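Local structure of beta-galactosidase/beta-glucuronidase (Faecalibacterium prausnitzii L2-6, 6MVF) at residues T211-I216 / S226-S231; C222-A227 / I238-A243. The protein is an FMN-binding beta-glucuronidase of glycoside hydrolase family 2, probably hydrolysing terminal beta-linked sugar residues. All blocks are in the same frame, centred on the assembly; numbering follows the deposited sequence.

Both contacts lie on consecutive strands of one antiparallel beta sandwich. From the N terminus, strand 211-217 turns back into strand 223-230, and contact 1 closes that hairpin. The chain then passes through residues 231-235 to strand 236-240, and contact 2 closes this second loop. The two loops do not nest but follow one another, sharing strand 223-230: contact 2 begins where the hairpin's second strand starts, and Ser226 and Ala227 serve both contacts. Contact 1 joins neighbours within one sheet, whereas contact 2 joins that sheet to the facing one, which contains strand 195-204. Both also touch the second subunit.

Contact 1. Residues T211-I216 / S226-S231; sequences TVMYSI and SAVRPS
A two-stranded antiparallel hairpin pairs Val212 with Arg229 and Tyr214 with Ala227, each pair closed by two backbone hydrogen bonds. Val212 N donates to Arg229 O over 2.9 Å at 170°, and Arg229 N returns a bond to Val212 O. Farther along, Tyr214 N meets Ala227 O at 2.8 Å, while Ala227 N reaches Tyr214 O at 3.1 Å. Between these lies the non-hydrogen-bonded pair Met213 and Val228, whose side chains share one face of the sheet; Met213 CG touches Val228 CG1 at 4.2 Å before the thioether end leads off. On the other face, CG of Tyr214 stands anti to the carbonyl carbon (chi1 -66°). This lays the ring alongside the strand, one face over Val212 CG1 and the CE2 edge 4.0 Å from Arg229 CG, close to the ring plane. The phenol OH is hydrogen-bonded to Ser201 OG on strand 195-204 of the facing sheet and to Thr234 O in the link before strand 236-240, so it bridges the sandwich. Bends at chi2 and chi3 fold Arg229 back, and NE bonds to Val228 O at 3.1 Å; NH1 forms a salt bridge with Glu652 of the second subunit. Ser226 and Ala227 pair with a parallel strand of that subunit, continuing the sheet across the interface. This is the regular antiparallel ladder of a beta hairpin, whose second strand is outermost within this chain.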
loop_
_atom_site.group_PDB
_atom_site.type_symbol
_atom_site.label_atom_id
_atom_site.label_comp_id
_atom_site.label_asym_id
_atom_site.label_seq_id
_atom_site.Cartn_x
_atom_site.Cartn_y
_atom_site.Cartn_z
ATOM N N THR A 211 8.155 7.904 -36.127
ATOM C CA THR A 211 8.645 6.532 -36.128
ATOM C C THR A 211 7.933 5.721 -35.045
ATOM O O THR A 211 7.281 6.258 -34.150
ATOM C CB THR A 211 10.163 6.472 -35.893
ATOM O OG1 THR A 211 10.492 7.260 -34.750
ATOM C CG2 THR A 211 10.946 6.958 -37.091
ATOM N N VAL A 212 8.067 4.405 -35.126
ATOM C CA VAL A 212 7.627 3.505 -34.072
ATOM C C VAL A 212 8.861 2.808 -33.494
ATOM O O VAL A 212 9.562 2.074 -34.204
ATOM C CB VAL A 212 6.594 2.491 -34.584
ATOM C CG1 VAL A 212 6.267 1.470 -33.491
ATOM C CG2 VAL A 212 5.324 3.209 -35.044
ATOM N N MET A 213 9.133 3.055 -32.211
ATOM C CA MET A 213 10.274 2.466 -31.519
ATOM C C MET A 213 9.752 1.324 -30.662
ATOM O O MET A 213 8.974 1.543 -29.731
ATOM C CB MET A 213 11.014 3.502 -30.678
ATOM C CG MET A 213 11.470 4.729 -31.471
ATOM S SD MET A 213 12.445 5.882 -30.476
ATOM C CE MET A 213 11.404 5.969 -29.013
ATOM N N TYR A 214 10.161 0.110 -31.003
ATOM C CA TYR A 214 9.743 -1.101 -30.321
ATOM C C TYR A 214 10.785 -1.500 -29.297
ATOM O O TYR A 214 11.980 -1.508 -29.594
ATOM C CB TYR A 214 9.576 -2.247 -31.309
ATOM C CG TYR A 214 8.472 -2.092 -32.323
ATOM C CD1 TYR A 214 7.146 -2.131 -31.935
ATOM C CD2 TYR A 214 8.759 -1.960 -33.680
ATOM C CE1 TYR A 214 6.139 -2.024 -32.856
ATOM C CE2 TYR A 214 7.750 -1.848 -34.613
ATOM C CZ TYR A 214 6.440 -1.891 -34.190
ATOM O OH TYR A 214 5.414 -1.779 -35.093
ATOM N N SER A 215 10.330 -1.860 -28.108
ATOM C CA SER A 215 11.205 -2.309 -27.043
ATOM C C SER A 215 10.590 -3.539 -26.387
ATOM O O SER A 215 9.385 -3.570 -26.132
ATOM C CB SER A 215 11.417 -1.195 -26.015
ATOM O OG SER A 215 12.004 -1.704 -24.826
ATOM N N ILE A 216 11.404 -4.560 -26.132
ATOM C CA ILE A 216 10.943 -5.795 -25.498
ATOM C C ILE A 216 11.612 -5.913 -24.132
ATOM O O ILE A 216 12.848 -5.903 -24.033
ATOM C CB ILE A 216 11.230 -7.035 -26.365
ATOM C CG1 ILE A 216 10.439 -6.989 -27.674
ATOM C CG2 ILE A 216 10.847 -8.295 -25.615
ATOM C CD1 ILE A 216 10.810 -8.058 -28.662
ATOM N N SER A 226 15.210 -4.527 -29.271
ATOM C CA SER A 226 14.513 -3.344 -29.759
ATOM C C SER A 226 14.698 -3.233 -31.261
ATOM O O SER A 226 15.602 -3.842 -31.835
ATOM C CB SER A 226 15.008 -2.067 -29.063
ATOM O OG SER A 226 16.406 -1.952 -29.175
ATOM N N ALA A 227 13.815 -2.455 -31.890
ATOM C CA ALA A 227 13.919 -2.138 -33.311
ATOM C C ALA A 227 13.042 -0.930 -33.576
ATOM O O ALA A 227 12.188 -0.573 -32.761
ATOM C CB ALA A 227 13.508 -3.308 -34.222
ATOM N N VAL A 228 13.253 -0.313 -34.735
ATOM C CA VAL A 228 12.596 0.939 -35.089
ATOM C C VAL A 228 12.058 0.852 -36.517
ATOM O O VAL A 228 12.691 0.265 -37.400
ATOM C CB VAL A 228 13.580 2.114 -34.917
ATOM C CG1 VAL A 228 12.905 3.440 -35.219
ATOM C CG2 VAL A 228 14.142 2.091 -33.471
ATOM N N ARG A 229 10.885 1.427 -36.745
ATOM C CA ARG A 229 10.245 1.351 -38.047
ATOM C C ARG A 229 9.691 2.713 -38.414
ATOM O O ARG A 229 9.456 3.550 -37.534
ATOM C CB ARG A 229 9.106 0.314 -38.070
ATOM C CG ARG A 229 9.566 -1.140 -38.101
ATOM C CD ARG A 229 9.969 -1.557 -39.493
ATOM N NE ARG A 229 11.349 -1.217 -39.765
ATOM C CZ ARG A 229 11.863 -1.106 -40.986
ATOM N NH1 ARG A 229 13.145 -0.783 -41.110
ATOM N NH2 ARG A 229 11.095 -1.305 -42.070
ATOM N N PRO A 230 9.475 2.969 -39.711
ATOM C CA PRO A 230 8.679 4.135 -40.111
ATOM C C PRO A 230 7.242 3.984 -39.639
ATOM O O PRO A 230 6.694 2.881 -39.605
ATOM C CB PRO A 230 8.765 4.113 -41.644
ATOM C CG PRO A 230 9.912 3.285 -41.951
ATOM C CD PRO A 230 10.003 2.257 -40.887
ATOM N N SER A 231 6.613 5.108 -39.304
ATOM C CA SER A 231 5.252 4.999 -38.787
ATOM C C SER A 231 4.238 4.504 -39.821
ATOM O O SER A 231 3.100 4.233 -39.440
ATOM C CB SER A 231 4.789 6.337 -38.196
ATOM O OG SER A 231 4.550 7.324 -39.177
#

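Contact 2. Residues C222-A227 / I238-A243; sequences CEVASA and IYVPDA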
loop_
_atom_site.group_PDB
_atom_site.type_symbol
_atom_site.label_atom_id
_atom_site.label_comp_id
_atom_site.label_asym_id
_atom_site.label_seq_id
_atom_site.Cartn_x
_atom_site.Cartn_y
_atom_site.Cartn_z
ATOM N N CYS A 222 13.734 -5.655 -17.607
ATOM C CA CYS A 222 14.909 -5.175 -18.333
ATOM C C CYS A 222 14.726 -5.290 -19.840
ATOM O O CYS A 222 14.274 -6.324 -20.350
ATOM C CB CYS A 222 16.156 -5.975 -17.939
ATOM S SG CYS A 222 16.557 -5.999 -16.186
ATOM N N GLU A 223 15.127 -4.250 -20.563
ATOM C CA GLU A 223 15.084 -4.330 -22.016
ATOM C C GLU A 223 16.056 -5.393 -22.537
ATOM O O GLU A 223 17.201 -5.482 -22.087
ATOM C CB GLU A 223 15.396 -2.973 -22.620
ATOM C CG GLU A 223 15.006 -2.868 -24.076
ATOM C CD GLU A 223 15.612 -1.663 -24.739
ATOM O OE1 GLU A 223 16.868 -1.595 -24.792
ATOM O OE2 GLU A 223 14.830 -0.780 -25.180
ATOM N N VAL A 224 15.593 -6.219 -23.475
ATOM C CA VAL A 224 16.434 -7.262 -24.060
ATOM C C VAL A 224 16.555 -7.165 -25.580
ATOM O O VAL A 224 17.451 -7.800 -26.156
ATOM C CB VAL A 224 15.937 -8.667 -23.658
ATOM C CG1 VAL A 224 16.332 -8.979 -22.224
ATOM C CG2 VAL A 224 14.418 -8.769 -23.832
ATOM N N ALA A 225 15.697 -6.403 -26.255
ATOM C CA ALA A 225 15.704 -6.303 -27.709
ATOM C C ALA A 225 14.888 -5.080 -28.099
ATOM O O ALA A 225 14.008 -4.632 -27.349
ATOM C CB ALA A 225 15.149 -7.569 -28.373
ATOM N N SER A 226 15.210 -4.527 -29.271
ATOM C CA SER A 226 14.513 -3.344 -29.759
ATOM C C SER A 226 14.698 -3.233 -31.261
ATOM O O SER A 226 15.602 -3.842 -31.835
ATOM C CB SER A 226 15.008 -2.067 -29.063
ATOM O OG SER A 226 16.406 -1.952 -29.175
ATOM N N ALA A 227 13.815 -2.455 -31.890
ATOM C CA ALA A 227 13.919 -2.138 -33.311
ATOM C C ALA A 227 13.042 -0.930 -33.576
ATOM O O ALA A 227 12.188 -0.573 -32.761
ATOM C CB ALA A 227 13.508 -3.308 -34.222
ATOM N N ILE A 238 11.592 -9.114 -34.234
ATOM C CA ILE A 238 12.627 -8.867 -33.236
ATOM C C ILE A 238 13.001 -10.183 -32.571
ATOM O O ILE A 238 12.127 -10.987 -32.235
ATOM C CB ILE A 238 12.168 -7.848 -32.180
ATOM C CG1 ILE A 238 11.399 -6.695 -32.846
ATOM C CG2 ILE A 238 13.362 -7.373 -31.363
ATOM C CD1 ILE A 238 11.391 -5.438 -32.029
ATOM N N TYR A 239 14.293 -10.395 -32.372
ATOM C CA TYR A 239 14.826 -11.639 -31.845
ATOM C C TYR A 239 15.325 -11.437 -30.420
ATOM O O TYR A 239 16.100 -10.518 -30.151
ATOM C CB TYR A 239 15.963 -12.143 -32.727
ATOM C CG TYR A 239 16.636 -13.375 -32.180
ATOM C CD1 TYR A 239 16.136 -14.650 -32.461
ATOM C CD2 TYR A 239 17.770 -13.275 -31.379
ATOM C CE1 TYR A 239 16.744 -15.782 -31.961
ATOM C CE2 TYR A 239 18.388 -14.406 -30.869
ATOM C CZ TYR A 239 17.873 -15.658 -31.164
ATOM O OH TYR A 239 18.491 -16.782 -30.660
ATOM N N VAL A 240 14.898 -12.303 -29.517
ATOM C CA VAL A 240 15.349 -12.314 -28.128
ATOM C C VAL A 240 16.170 -13.582 -27.921
ATOM O O VAL A 240 15.645 -14.690 -28.111
ATOM C CB VAL A 240 14.166 -12.256 -27.145
ATOM C CG1 VAL A 240 14.637 -12.484 -25.710
ATOM C CG2 VAL A 240 13.420 -10.936 -27.268
ATOM N N PRO A 241 17.439 -13.487 -27.548
ATOM C CA PRO A 241 18.199 -14.697 -27.224
ATOM C C PRO A 241 17.789 -15.257 -25.869
ATOM O O PRO A 241 17.244 -14.557 -25.013
ATOM C CB PRO A 241 19.650 -14.210 -27.206
ATOM C CG PRO A 241 19.546 -12.781 -26.849
ATOM C CD PRO A 241 18.247 -12.263 -27.402
ATOM N N ASP A 242 18.026 -16.557 -25.706
ATOM C CA ASP A 242 17.812 -17.246 -24.433
ATOM C C ASP A 242 16.406 -16.993 -23.885
ATOM O O ASP A 242 16.221 -16.566 -22.745
ATOM C CB ASP A 242 18.871 -16.824 -23.418
ATOM C CG ASP A 242 20.285 -17.113 -23.896
ATOM O OD1 ASP A 242 20.532 -18.253 -24.376
ATOM O OD2 ASP A 242 21.143 -16.193 -23.800
ATOM N N ALA A 243 15.407 -17.245 -24.720
ATOM C CA ALA A 243 14.038 -16.907 -24.362
ATOM C C ALA A 243 13.542 -17.776 -23.212
ATOM O O ALA A 243 13.802 -18.978 -23.161
ATOM C CB ALA A 243 13.135 -17.082 -25.574
#
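Ala225 and Ile238 make the closest approach between strands 223-227 and 238-240, with Ala225 CB 3.5 Å from Ile238 CG2. The strands run nearly antiparallel, at 164°, yet their axes come no closer than 6.7 Å and no hydrogen bond joins them, so side chains fill the gap. Ile238 uses both its branches: the methyl CG2, anti to the backbone N, meets Ala225, while CG1 carries CD1 along to Ala227 CB at 3.7 Å. Val240 CG2 lies 3.9 Å from Ala225 CB, so the alanine methyl is met by both branched residues, from directions roughly at right angles. Ile238 also touches Tyr214 and Ile216 of strand 211-217. Toward the end formed by Val224 and Val240 the contact thins. Val224, only partly buried, crosses Val240 obliquely, and its CG2 approaches Val240 CG1 no nearer than 4.2 Å. Cys222 and Asp242 are exposed, where both segments run into loop or turn and diverge. Asp242 OD2 forms a salt bridge with Lys646 of the second subunit; Glu223 OE2, besides its hydrogen bond to Ser215 OG, forms one with Arg586 of that subunit. Tyr239, whose side chain starts away from strand 223-227, sends its OH to Asp192. Largely apolar side-chain packing, with no hydrogen bond across it, suggests that burial of methyl groups holds the two sheets of the sandwich together here, while charged groups at the margin bind the neighbouring subunit.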